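Local coordinates for N-acetylglucosamine-6-phosphate deacetylase (Thermotoga maritima, PDB 1O12), which probably removes the acetyl group from N-acetylglucosamine 6-phosphate, using a single bound divalent metal ion in each subunit, at residues E141-P146 / L281-V286; E169-L174 / M197-E202; V363-I366 / V371-R374. All blocks are in the same frame, centred on the assembly; numbering follows the deposited sequence.

Contact 1. Residues E141-P146 / L281-V286; sequences EKHIRP and LGDLVV
D283 faces K142 and H143 across a thin surface contact, and these three residues make up nearly all of it. The carboxylate of D283 approaches the H143 ring at its edge, in the ring plane: NE2 of H143 points at OD2 of D283 over 3.4 Å. The bond is almost straight, with 173° at the hydrogen, but its length makes it weak. The carboxylate plane is turned 48° from that of the ring. K142 comes across D283 at about a right angle. Its CG sits between the backbone N and the carbonyl carbon (chi1 54°), which lays this atom over the centre of the H143 ring, 4.2 Å above its plane. Further out, CE of K142 comes to 4.0 Å from OD2 of D283, and NZ of K142 is 3.7 Å from CB of D283. NZ itself bonds to the hydroxyl of S140; OD2 of D283 is 4.4 Å from NZ of K142, too far for a salt bridge, though the opposite charges probably still attract. Along the same loop, R145 forms a salt bridge with E151. D283 lies in the connection between strands 278-280 and 285-289, while 141-146 belongs to the loop after strand 121-127, which carries the iron ligand E127. H143 stands about 13 Å from the iron, side chain to metal, an outlying position among the loops around the metal site of an amidohydrolase barrel.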
ATOM      1  N   GLU A 141     -14.575 -17.132  21.510  1.00 50.83           N
ATOM      2  CA  GLU A 141     -14.676 -15.904  22.294  1.00 51.90           C
ATOM      3  C   GLU A 141     -14.549 -16.144  23.786  1.00 51.47           C
ATOM      4  O   GLU A 141     -14.020 -15.289  24.519  1.00 51.60           O
ATOM      5  CB  GLU A 141     -15.994 -15.175  21.995  1.00 53.67           C
ATOM      6  CG  GLU A 141     -16.058 -13.750  22.551  1.00 56.78           C
ATOM      7  CD  GLU A 141     -17.158 -12.913  21.905  1.00 58.52           C
ATOM      8  OE1 GLU A 141     -17.357 -13.030  20.674  1.00 60.17           O
ATOM      9  OE2 GLU A 141     -17.815 -12.124  22.616  1.00 60.12           O
ATOM     10  N   LYS A 142     -15.007 -17.306  24.240  1.00 50.38           N
ATOM     11  CA  LYS A 142     -14.943 -17.602  25.666  1.00 50.78           C
ATOM     12  C   LYS A 142     -13.529 -17.657  26.256  1.00 48.82           C
ATOM     13  O   LYS A 142     -13.337 -17.278  27.401  1.00 49.15           O
ATOM     14  CB  LYS A 142     -15.714 -18.899  25.993  1.00 52.24           C
ATOM     15  CG  LYS A 142     -15.325 -20.138  25.198  1.00 54.53           C
ATOM     16  CD  LYS A 142     -16.031 -21.385  25.754  1.00 57.47           C
ATOM     17  CE  LYS A 142     -15.760 -22.637  24.901  1.00 59.21           C
ATOM     18  NZ  LYS A 142     -16.426 -22.593  23.543  1.00 62.23           N
ATOM     19  N   HIS A 143     -12.543 -18.101  25.482  1.00 47.75           N
ATOM     20  CA  HIS A 143     -11.162 -18.196  25.978  1.00 46.56           C
ATOM     21  C   HIS A 143     -10.353 -16.895  25.866  1.00 44.57           C
ATOM     22  O   HIS A 143      -9.381 -16.708  26.584  1.00 43.82           O
ATOM     23  CB  HIS A 143     -10.419 -19.334  25.262  1.00 46.92           C
ATOM     24  CG  HIS A 143     -11.014 -20.693  25.497  1.00 49.53           C
ATOM     25  ND1 HIS A 143     -11.144 -21.245  26.757  1.00 49.40           N
ATOM     26  CD2 HIS A 143     -11.444 -21.641  24.628  1.00 50.39           C
ATOM     27  CE1 HIS A 143     -11.618 -22.475  26.651  1.00 49.93           C
ATOM     28  NE2 HIS A 143     -11.810 -22.741  25.369  1.00 50.24           N
ATOM     29  N   ILE A 144     -10.770 -16.002  24.967  1.00 44.26           N
ATOM     30  CA  ILE A 144     -10.100 -14.727  24.750  1.00 42.90           C
ATOM     31  C   ILE A 144     -10.135 -13.901  26.037  1.00 43.17           C
ATOM     32  O   ILE A 144     -11.191 -13.702  26.620  1.00 43.11           O
ATOM     33  CB  ILE A 144     -10.776 -13.907  23.605  1.00 41.54           C
ATOM     34  CG1 ILE A 144     -10.849 -14.750  22.323  1.00 40.76           C
ATOM     35  CG2 ILE A 144      -9.979 -12.609  23.350  1.00 39.75           C
ATOM     36  CD1 ILE A 144     -11.251 -13.968  21.083  1.00 37.80           C
ATOM     37  N   ARG A 145      -8.985 -13.400  26.464  1.00 41.80           N
ATOM     38  CA  ARG A 145      -8.933 -12.634  27.693  1.00 41.66           C
ATOM     39  C   ARG A 145      -7.633 -11.852  27.684  1.00 42.25           C
ATOM     40  O   ARG A 145      -6.744 -12.118  26.860  1.00 41.61           O
ATOM     41  CB  ARG A 145      -8.921 -13.603  28.874  1.00 40.67           C
ATOM     42  CG  ARG A 145      -7.759 -14.593  28.759  1.00 41.37           C
ATOM     43  CD  ARG A 145      -7.785 -15.653  29.832  1.00 41.46           C
ATOM     44  NE  ARG A 145      -6.667 -16.600  29.740  1.00 40.27           N
ATOM     45  CZ  ARG A 145      -6.615 -17.651  28.922  1.00 39.85           C
ATOM     46  NH1 ARG A 145      -7.624 -17.914  28.096  1.00 40.57           N
ATOM     47  NH2 ARG A 145      -5.553 -18.451  28.939  1.00 38.45           N
ATOM     48  N   PRO A 146      -7.499 -10.877  28.597  1.00 42.41           N
ATOM     49  CA  PRO A 146      -6.274 -10.078  28.667  1.00 42.05           C
ATOM     50  C   PRO A 146      -5.195 -10.859  29.383  1.00 42.36           C
ATOM     51  O   PRO A 146      -5.470 -11.766  30.164  1.00 43.22           O
ATOM     52  CB  PRO A 146      -6.702  -8.854  29.463  1.00 41.09           C
ATOM     53  CG  PRO A 146      -7.699  -9.430  30.408  1.00 41.43           C
ATOM     54  CD  PRO A 146      -8.518 -10.348  29.521  1.00 42.24           C
ATOM     55  N   LEU A 281     -12.252 -26.536  15.122  1.00 63.28           N
ATOM     56  CA  LEU A 281     -10.989 -25.849  15.454  1.00 61.89           C
ATOM     57  C   LEU A 281     -11.112 -25.421  16.918  1.00 61.48           C
ATOM     58  O   LEU A 281     -11.823 -24.460  17.224  1.00 61.15           O
ATOM     59  CB  LEU A 281     -10.778 -24.603  14.575  1.00 59.76           C
ATOM     60  CG  LEU A 281      -9.466 -24.401  13.800  1.00 58.95           C
ATOM     61  CD1 LEU A 281      -9.321 -22.906  13.559  1.00 57.82           C
ATOM     62  CD2 LEU A 281      -8.237 -24.953  14.552  1.00 55.28           C
ATOM     63  N   GLY A 282     -10.412 -26.120  17.812  1.00 61.86           N
ATOM     64  CA  GLY A 282     -10.528 -25.813  19.227  1.00 63.56           C
ATOM     65  C   GLY A 282     -11.927 -26.271  19.618  1.00 65.13           C
ATOM     66  O   GLY A 282     -12.251 -27.455  19.487  1.00 65.69           O
ATOM     67  N   ASP A 283     -12.770 -25.351  20.079  1.00 65.90           N
ATOM     68  CA  ASP A 283     -14.143 -25.696  20.450  1.00 66.66           C
ATOM     69  C   ASP A 283     -15.141 -24.976  19.529  1.00 66.77           C
ATOM     70  O   ASP A 283     -15.995 -24.224  20.006  1.00 67.77           O
ATOM     71  CB  ASP A 283     -14.416 -25.303  21.920  1.00 68.12           C
ATOM     72  CG  ASP A 283     -13.536 -26.073  22.918  1.00 68.71           C
ATOM     73  OD1 ASP A 283     -13.209 -27.257  22.627  1.00 68.75           O
ATOM     74  OD2 ASP A 283     -13.192 -25.501  23.991  1.00 68.13           O
ATOM     75  N   LEU A 284     -15.037 -25.211  18.220  1.00 66.23           N
ATOM     76  CA  LEU A 284     -15.904 -24.562  17.222  1.00 64.98           C
ATOM     77  C   LEU A 284     -16.050 -25.426  15.981  1.00 65.10           C
ATOM     78  O   LEU A 284     -15.055 -25.939  15.474  1.00 66.14           O
ATOM     79  CB  LEU A 284     -15.313 -23.216  16.790  1.00 62.83           C
ATOM     80  CG  LEU A 284     -15.297 -22.119  17.845  1.00 62.50           C
ATOM     81  CD1 LEU A 284     -14.590 -20.866  17.323  1.00 61.56           C
ATOM     82  CD2 LEU A 284     -16.732 -21.816  18.230  1.00 61.88           C
ATOM     83  N   VAL A 285     -17.275 -25.561  15.471  1.00 64.38           N
ATOM     84  CA  VAL A 285     -17.508 -26.375  14.274  1.00 62.22           C
ATOM     85  C   VAL A 285     -17.108 -25.625  12.994  1.00 61.03           C
ATOM     86  O   VAL A 285     -17.326 -24.417  12.860  1.00 61.03           O
ATOM     87  CB  VAL A 285     -18.997 -26.838  14.180  1.00 61.98           C
ATOM     88  CG1 VAL A 285     -19.255 -27.510  12.842  1.00 62.18           C
ATOM     89  CG2 VAL A 285     -19.305 -27.826  15.306  1.00 61.32           C
ATOM     90  N   VAL A 286     -16.519 -26.364  12.061  1.00 59.07           N
ATOM     91  CA  VAL A 286     -16.053 -25.805  10.804  1.00 57.58           C
ATOM     92  C   VAL A 286     -16.519 -26.689   9.659  1.00 57.41           C
ATOM     93  O   VAL A 286     -16.493 -27.913   9.763  1.00 56.72           O
ATOM     94  CB  VAL A 286     -14.503 -25.737  10.783  1.00 56.25           C
ATOM     95  CG1 VAL A 286     -14.031 -24.897   9.642  1.00 56.28           C
ATOM     96  CG2 VAL A 286     -13.994 -25.166  12.081  1.00 55.93           C
TER

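Contact 2. Residues E169-L174 / M197-E202; sequences ESSELL and MKFYKE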
ATOM      1  N   GLU A 169      -6.077  -5.090  27.008  1.00 51.81           N
ATOM      2  CA  GLU A 169      -5.646  -4.710  28.349  1.00 52.14           C
ATOM      3  C   GLU A 169      -4.405  -5.488  28.762  1.00 50.85           C
ATOM      4  O   GLU A 169      -4.341  -6.706  28.578  1.00 50.85           O
ATOM      5  CB  GLU A 169      -6.774  -4.999  29.344  1.00 53.98           C
ATOM      6  CG  GLU A 169      -6.505  -4.536  30.771  1.00 56.73           C
ATOM      7  CD  GLU A 169      -7.351  -5.289  31.784  1.00 58.10           C
ATOM      8  OE1 GLU A 169      -8.551  -5.538  31.489  1.00 59.04           O
ATOM      9  OE2 GLU A 169      -6.813  -5.626  32.868  1.00 58.07           O
ATOM     10  N   SER A 170      -3.432  -4.777  29.325  1.00 49.94           N
ATOM     11  CA  SER A 170      -2.179  -5.371  29.804  1.00 49.25           C
ATOM     12  C   SER A 170      -1.319  -5.983  28.711  1.00 49.02           C
ATOM     13  O   SER A 170      -0.449  -6.816  28.974  1.00 49.27           O
ATOM     14  CB  SER A 170      -2.462  -6.430  30.879  1.00 48.94           C
ATOM     15  OG  SER A 170      -2.933  -5.824  32.066  1.00 47.62           O
ATOM     16  N   SER A 171      -1.552  -5.558  27.482  1.00 48.66           N
ATOM     17  CA  SER A 171      -0.786  -6.082  26.375  1.00 48.14           C
ATOM     18  C   SER A 171       0.711  -5.855  26.608  1.00 48.00           C
ATOM     19  O   SER A 171       1.538  -6.621  26.122  1.00 47.76           O
ATOM     20  CB  SER A 171      -1.225  -5.399  25.085  1.00 47.48           C
ATOM     21  OG  SER A 171      -0.899  -4.026  25.112  1.00 47.77           O
ATOM     22  N   GLU A 172       1.050  -4.811  27.364  1.00 48.38           N
ATOM     23  CA  GLU A 172       2.450  -4.464  27.656  1.00 48.93           C
ATOM     24  C   GLU A 172       3.257  -5.551  28.377  1.00 46.77           C
ATOM     25  O   GLU A 172       4.452  -5.683  28.142  1.00 47.12           O
ATOM     26  CB  GLU A 172       2.528  -3.159  28.469  1.00 51.58           C
ATOM     27  CG  GLU A 172       1.252  -2.317  28.440  1.00 56.52           C
ATOM     28  CD  GLU A 172       0.247  -2.727  29.527  1.00 59.37           C
ATOM     29  OE1 GLU A 172      -0.978  -2.731  29.244  1.00 60.48           O
ATOM     30  OE2 GLU A 172       0.687  -3.036  30.663  1.00 60.49           O
ATOM     31  N   LEU A 173       2.617  -6.318  29.253  1.00 43.94           N
ATOM     32  CA  LEU A 173       3.318  -7.381  29.963  1.00 41.91           C
ATOM     33  C   LEU A 173       3.962  -8.367  28.982  1.00 40.52           C
ATOM     34  O   LEU A 173       5.039  -8.903  29.243  1.00 40.69           O
ATOM     35  CB  LEU A 173       2.350  -8.155  30.878  1.00 43.02           C
ATOM     36  CG  LEU A 173       1.544  -7.419  31.970  1.00 43.47           C
ATOM     37  CD1 LEU A 173       0.856  -8.454  32.888  1.00 42.08           C
ATOM     38  CD2 LEU A 173       2.463  -6.524  32.784  1.00 40.00           C
ATOM     39  N   LEU A 174       3.307  -8.597  27.851  1.00 38.43           N
ATOM     40  CA  LEU A 174       3.815  -9.538  26.865  1.00 38.06           C
ATOM     41  C   LEU A 174       5.232  -9.193  26.431  1.00 38.20           C
ATOM     42  O   LEU A 174       5.988 -10.064  26.033  1.00 36.79           O
ATOM     43  CB  LEU A 174       2.877  -9.605  25.650  1.00 35.00           C
ATOM     44  CG  LEU A 174       1.421  -9.943  25.959  1.00 33.14           C
ATOM     45  CD1 LEU A 174       0.632  -9.895  24.662  1.00 32.04           C
ATOM     46  CD2 LEU A 174       1.289 -11.317  26.646  1.00 31.68           C
HETATM   47  N   MSE A 197       2.466   1.237  17.163  1.00 41.46           N
HETATM   48  CA  MSE A 197       3.774   1.895  17.292  1.00 43.91           C
HETATM   49  C   MSE A 197       4.394   1.816  18.694  1.00 43.94           C
HETATM   50  O   MSE A 197       5.632   1.821  18.848  1.00 42.56           O
HETATM   51  CB  MSE A 197       3.677   3.363  16.880  1.00 46.00           C
HETATM   52  CG  MSE A 197       3.567   3.572  15.393  1.00 52.26           C
HETATM   53 SE   MSE A 197       5.202   3.041  14.397  1.00 63.85          SE
HETATM   54  CE  MSE A 197       6.329   4.585  14.822  1.00 57.78           C
ATOM     55  N   LYS A 198       3.539   1.773  19.710  1.00 42.10           N
ATOM     56  CA  LYS A 198       4.027   1.670  21.068  1.00 43.21           C
ATOM     57  C   LYS A 198       4.819   0.373  21.131  1.00 42.67           C
ATOM     58  O   LYS A 198       5.852   0.291  21.804  1.00 42.31           O
ATOM     59  CB  LYS A 198       2.858   1.604  22.048  1.00 46.27           C
ATOM     60  CG  LYS A 198       2.860   2.675  23.136  1.00 50.87           C
ATOM     61  CD  LYS A 198       1.419   3.152  23.439  1.00 54.03           C
ATOM     62  CE  LYS A 198       0.805   3.967  22.273  1.00 54.96           C
ATOM     63  NZ  LYS A 198      -0.665   4.272  22.436  1.00 55.12           N
ATOM     64  N   PHE A 199       4.340  -0.640  20.414  1.00 41.08           N
ATOM     65  CA  PHE A 199       5.023  -1.918  20.408  1.00 40.20           C
ATOM     66  C   PHE A 199       6.145  -2.000  19.402  1.00 39.89           C
ATOM     67  O   PHE A 199       7.107  -2.719  19.613  1.00 40.29           O
ATOM     68  CB  PHE A 199       4.040  -3.058  20.178  1.00 40.12           C
ATOM     69  CG  PHE A 199       3.213  -3.374  21.373  1.00 39.60           C
ATOM     70  CD1 PHE A 199       2.078  -2.635  21.660  1.00 40.23           C
ATOM     71  CD2 PHE A 199       3.588  -4.390  22.236  1.00 38.58           C
ATOM     72  CE1 PHE A 199       1.327  -2.912  22.802  1.00 41.16           C
ATOM     73  CE2 PHE A 199       2.847  -4.664  23.368  1.00 38.86           C
ATOM     74  CZ  PHE A 199       1.713  -3.922  23.651  1.00 38.93           C
ATOM     75  N   TYR A 200       6.022  -1.269  18.304  1.00 40.62           N
ATOM     76  CA  TYR A 200       7.054  -1.267  17.287  1.00 40.64           C
ATOM     77  C   TYR A 200       8.306  -0.605  17.828  1.00 41.77           C
ATOM     78  O   TYR A 200       9.408  -0.985  17.473  1.00 41.51           O
ATOM     79  CB  TYR A 200       6.583  -0.501  16.066  1.00 40.76           C
ATOM     80  CG  TYR A 200       7.654  -0.333  15.013  1.00 40.66           C
ATOM     81  CD1 TYR A 200       8.017  -1.403  14.184  1.00 38.76           C
ATOM     82  CD2 TYR A 200       8.297   0.912  14.828  1.00 39.96           C
ATOM     83  CE1 TYR A 200       8.982  -1.251  13.188  1.00 39.34           C
ATOM     84  CE2 TYR A 200       9.272   1.081  13.828  1.00 38.44           C
ATOM     85  CZ  TYR A 200       9.601  -0.003  13.013  1.00 40.66           C
ATOM     86  OH  TYR A 200      10.511   0.156  11.996  1.00 41.31           O
ATOM     87  N   LYS A 201       8.128   0.397  18.683  1.00 43.78           N
ATOM     88  CA  LYS A 201       9.257   1.102  19.271  1.00 44.90           C
ATOM     89  C   LYS A 201       9.989   0.201  20.253  1.00 44.80           C
ATOM     90  O   LYS A 201      11.151   0.446  20.565  1.00 44.14           O
ATOM     91  CB  LYS A 201       8.781   2.330  20.022  1.00 48.21           C
ATOM     92  CG  LYS A 201       8.046   3.364  19.193  1.00 52.15           C
ATOM     93  CD  LYS A 201       7.351   4.379  20.129  1.00 54.00           C
ATOM     94  CE  LYS A 201       6.657   5.456  19.328  1.00 55.72           C
ATOM     95  NZ  LYS A 201       7.617   6.095  18.362  1.00 56.11           N
ATOM     96  N   GLU A 202       9.309  -0.834  20.744  1.00 44.47           N
ATOM     97  CA  GLU A 202       9.920  -1.755  21.702  1.00 44.24           C
ATOM     98  C   GLU A 202      10.468  -3.011  21.042  1.00 42.61           C
ATOM     99  O   GLU A 202      10.900  -3.937  21.725  1.00 40.85           O
ATOM    100  CB  GLU A 202       8.917  -2.173  22.770  1.00 47.27           C
ATOM    101  CG  GLU A 202       8.384  -1.057  23.666  1.00 53.01           C
ATOM    102  CD  GLU A 202       9.472  -0.288  24.442  1.00 56.92           C
ATOM    103  OE1 GLU A 202      10.485  -0.889  24.878  1.00 57.88           O
ATOM    104  OE2 GLU A 202       9.287   0.938  24.640  1.00 60.14           O
TER
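The outer end of the F199 ring drives straight at S171, and this edge-on approach accounts for the packed part of the contact. CZ of F199 lies 3.0 Å from OG of S171 and 3.6 Å from CB of S171, while CE1 of F199 is 3.4 Å from the same OG. On the other flank of the ring tip, CE2 of F199 comes to 3.6 Å from O of S171, and C of S171 lies in the ring plane. The ring therefore meets the serine with its rim, not with a face. CG of F199 stands beside the backbone N, anti to the carbonyl carbon (chi1 -75°), and this carries the ring from the helix toward 169-174. The S171 hydroxyl finds its polar partner elsewhere, in O of P166, so its buried oxygen is satisfied although it rests against carbon. F164 meets the F199 ring with planes about 50° apart, and P166 and V204 also touch it. The loose side is at E172: its N is 3.9 Å from CZ of F199, but its exposed side chain turns off from the ring, so across these two segments S171 makes the close contacts. Replacing F199 with an alanine removes the whole ring and would probably open a gap beside S171, F164 and P166, leaving the serine side chain without the ring edge against it. Residues 169-174 lie in the connection from strand 159-164 to its parallel neighbour 183-186, which helix 193-200 follows, an arrangement that belongs to the alpha/beta barrel of the metallo-dependent hydrolases.

Contact 3. Residues V363-I366 / V371-R374; sequences VMTI and VVFR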
ATOM      1  N   VAL A 363      10.749 -33.115  -4.282  1.00 36.67           N
ATOM      2  CA  VAL A 363      11.181 -34.445  -4.630  1.00 38.73           C
ATOM      3  C   VAL A 363      12.105 -35.019  -3.552  1.00 39.54           C
ATOM      4  O   VAL A 363      12.395 -36.198  -3.540  1.00 41.33           O
ATOM      5  CB  VAL A 363      11.840 -34.473  -6.068  1.00 39.33           C
ATOM      6  CG1 VAL A 363      11.941 -33.085  -6.624  1.00 40.38           C
ATOM      7  CG2 VAL A 363      13.213 -35.113  -6.040  1.00 38.86           C
HETATM    8  N   MSE A 364      12.545 -34.201  -2.618  1.00 41.10           N
HETATM    9  CA  MSE A 364      13.420 -34.708  -1.577  1.00 42.01           C
HETATM   10  C   MSE A 364      13.660 -33.675  -0.492  1.00 38.89           C
HETATM   11  O   MSE A 364      13.896 -32.498  -0.775  1.00 37.72           O
HETATM   12  CB  MSE A 364      14.761 -35.144  -2.175  1.00 48.23           C
HETATM   13  CG  MSE A 364      15.726 -35.718  -1.134  1.00 57.86           C
HETATM   14 SE   MSE A 364      17.329 -36.648  -1.865  1.00 73.19          SE
HETATM   15  CE  MSE A 364      18.769 -35.438  -1.347  1.00 65.37           C
ATOM     16  N   THR A 365      13.596 -34.123   0.752  1.00 35.84           N
ATOM     17  CA  THR A 365      13.800 -33.231   1.878  1.00 34.35           C
ATOM     18  C   THR A 365      14.913 -33.785   2.741  1.00 34.42           C
ATOM     19  O   THR A 365      15.019 -34.988   2.946  1.00 35.63           O
ATOM     20  CB  THR A 365      12.487 -33.081   2.707  1.00 34.15           C
ATOM     21  OG1 THR A 365      11.438 -32.623   1.844  1.00 32.34           O
ATOM     22  CG2 THR A 365      12.654 -32.087   3.845  1.00 32.28           C
ATOM     23  N   ILE A 366      15.754 -32.894   3.233  1.00 34.03           N
ATOM     24  CA  ILE A 366      16.874 -33.253   4.074  1.00 33.22           C
ATOM     25  C   ILE A 366      16.807 -32.419   5.331  1.00 35.77           C
ATOM     26  O   ILE A 366      16.657 -31.212   5.251  1.00 37.98           O
ATOM     27  CB  ILE A 366      18.180 -32.971   3.335  1.00 32.27           C
ATOM     28  CG1 ILE A 366      18.206 -33.841   2.058  1.00 30.82           C
ATOM     29  CG2 ILE A 366      19.395 -33.193   4.265  1.00 29.07           C
ATOM     30  CD1 ILE A 366      19.222 -33.434   1.030  1.00 29.04           C
ATOM     31  N   VAL A 371      18.307 -37.598   4.691  1.00 40.84           N
ATOM     32  CA  VAL A 371      17.160 -37.572   3.785  1.00 38.44           C
ATOM     33  C   VAL A 371      15.952 -38.036   4.568  1.00 38.57           C
ATOM     34  O   VAL A 371      15.938 -39.165   5.022  1.00 40.33           O
ATOM     35  CB  VAL A 371      17.335 -38.577   2.661  1.00 37.22           C
ATOM     36  CG1 VAL A 371      16.196 -38.455   1.664  1.00 33.55           C
ATOM     37  CG2 VAL A 371      18.704 -38.393   2.038  1.00 36.97           C
ATOM     38  N   VAL A 372      14.924 -37.208   4.705  1.00 37.56           N
ATOM     39  CA  VAL A 372      13.760 -37.628   5.466  1.00 35.10           C
ATOM     40  C   VAL A 372      12.549 -37.777   4.601  1.00 34.01           C
ATOM     41  O   VAL A 372      11.460 -38.053   5.088  1.00 34.45           O
ATOM     42  CB  VAL A 372      13.466 -36.640   6.585  1.00 36.71           C
ATOM     43  CG1 VAL A 372      14.521 -36.814   7.688  1.00 35.44           C
ATOM     44  CG2 VAL A 372      13.500 -35.198   6.027  1.00 34.97           C
ATOM     45  N   PHE A 373      12.742 -37.591   3.304  1.00 34.75           N
ATOM     46  CA  PHE A 373      11.645 -37.706   2.347  1.00 35.97           C
ATOM     47  C   PHE A 373      12.131 -37.759   0.909  1.00 38.49           C
ATOM     48  O   PHE A 373      13.018 -37.001   0.522  1.00 40.70           O
ATOM     49  CB  PHE A 373      10.670 -36.533   2.467  1.00 33.49           C
ATOM     50  CG  PHE A 373       9.570 -36.569   1.435  1.00 33.68           C
ATOM     51  CD1 PHE A 373       8.456 -37.393   1.609  1.00 32.42           C
ATOM     52  CD2 PHE A 373       9.691 -35.841   0.246  1.00 33.60           C
ATOM     53  CE1 PHE A 373       7.482 -37.497   0.624  1.00 31.73           C
ATOM     54  CE2 PHE A 373       8.721 -35.929  -0.763  1.00 32.43           C
ATOM     55  CZ  PHE A 373       7.611 -36.761  -0.576  1.00 34.53           C
ATOM     56  N   ARG A 374      11.544 -38.668   0.127  1.00 41.51           N
ATOM     57  CA  ARG A 374      11.848 -38.826  -1.298  1.00 44.35           C
ATOM     58  C   ARG A 374      10.480 -39.096  -1.875  1.00 46.42           C
ATOM     59  O   ARG A 374       9.736 -39.869  -1.278  1.00 48.00           O
ATOM     60  CB  ARG A 374      12.702 -40.056  -1.560  1.00 46.09           C
ATOM     61  CG  ARG A 374      14.044 -40.097  -0.870  1.00 48.38           C
ATOM     62  CD  ARG A 374      14.516 -41.545  -0.794  1.00 49.71           C
ATOM     63  NE  ARG A 374      15.867 -41.621  -0.254  1.00 51.74           N
ATOM     64  CZ  ARG A 374      16.955 -41.260  -0.929  1.00 52.18           C
ATOM     65  NH1 ARG A 374      16.846 -40.806  -2.182  1.00 51.96           N
ATOM     66  NH2 ARG A 374      18.147 -41.335  -0.342  1.00 52.38           N
TER
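M364, a selenomethionine, reaches over the backbone of F373 toward V371 and R374. Its CB lies 3.7 Å from O of F373. CG stands anti to the backbone N (chi1 -179°), which brings it to 3.4 Å from that same oxygen and 3.9 Å from CG1 of V371, whose side chain it crosses at about a right angle. The selenium comes next, packed against CG1 of V371 and 4.2 Å from NH1 of R374; the two long side chains lie alongside, pointing the same way. A bend at the last torsion then turns CE back toward CD1 of I366 on its own strand, where the modelled closeness is doubtful. V371 also serves R374, its CG1 lying 3.6 Å above the plane of the R374 guanidinium, offset toward the rim. Segments 363-366 and 371-374, from the hairpin of strands 362-367 and 370-374, run antiparallel with axes at 165°, interrupted by a classic beta bulge in which V372 and F373 both face T365. N of T365 bonds to O of F373 at 2.9 Å. In return, O of T365 takes a good bond from N of V372 at 2.8 Å and a weak one from N of F373 at 3.5 Å, so one carbonyl serves both bulge residues. A second classic bulge sets V363 and M364 opposite L355 of strand 353-356. On the other face of the sheet, T365 and F373 lie next to each other; the T365 hydroxyl bonds to O of Y83, and the F373 side chain also touches Y83, at the end of helix 75-83.

Contacts 1 and 2 are neighbours, their centres 24 Å apart, and they touch where CB of P146 packs at 3.3 Å from O of E169. Along the chain, both segments of contact 2 fall between the two of contact 1; contact 3 follows near the C-terminus. Its centre is 36 Å from that of contact 1 and 41 Å from that of contact 2, on the opposite side of the chain's centre from the latter. Contact 1 joins the loop after strand 121-127 to the small antiparallel sheet holding strand 285-289; contact 2 joins the chain between strands 159-164 and 183-186 to helix 193-200; contact 3 closes a terminal hairpin beside strand 353-356, away from the annotated sites.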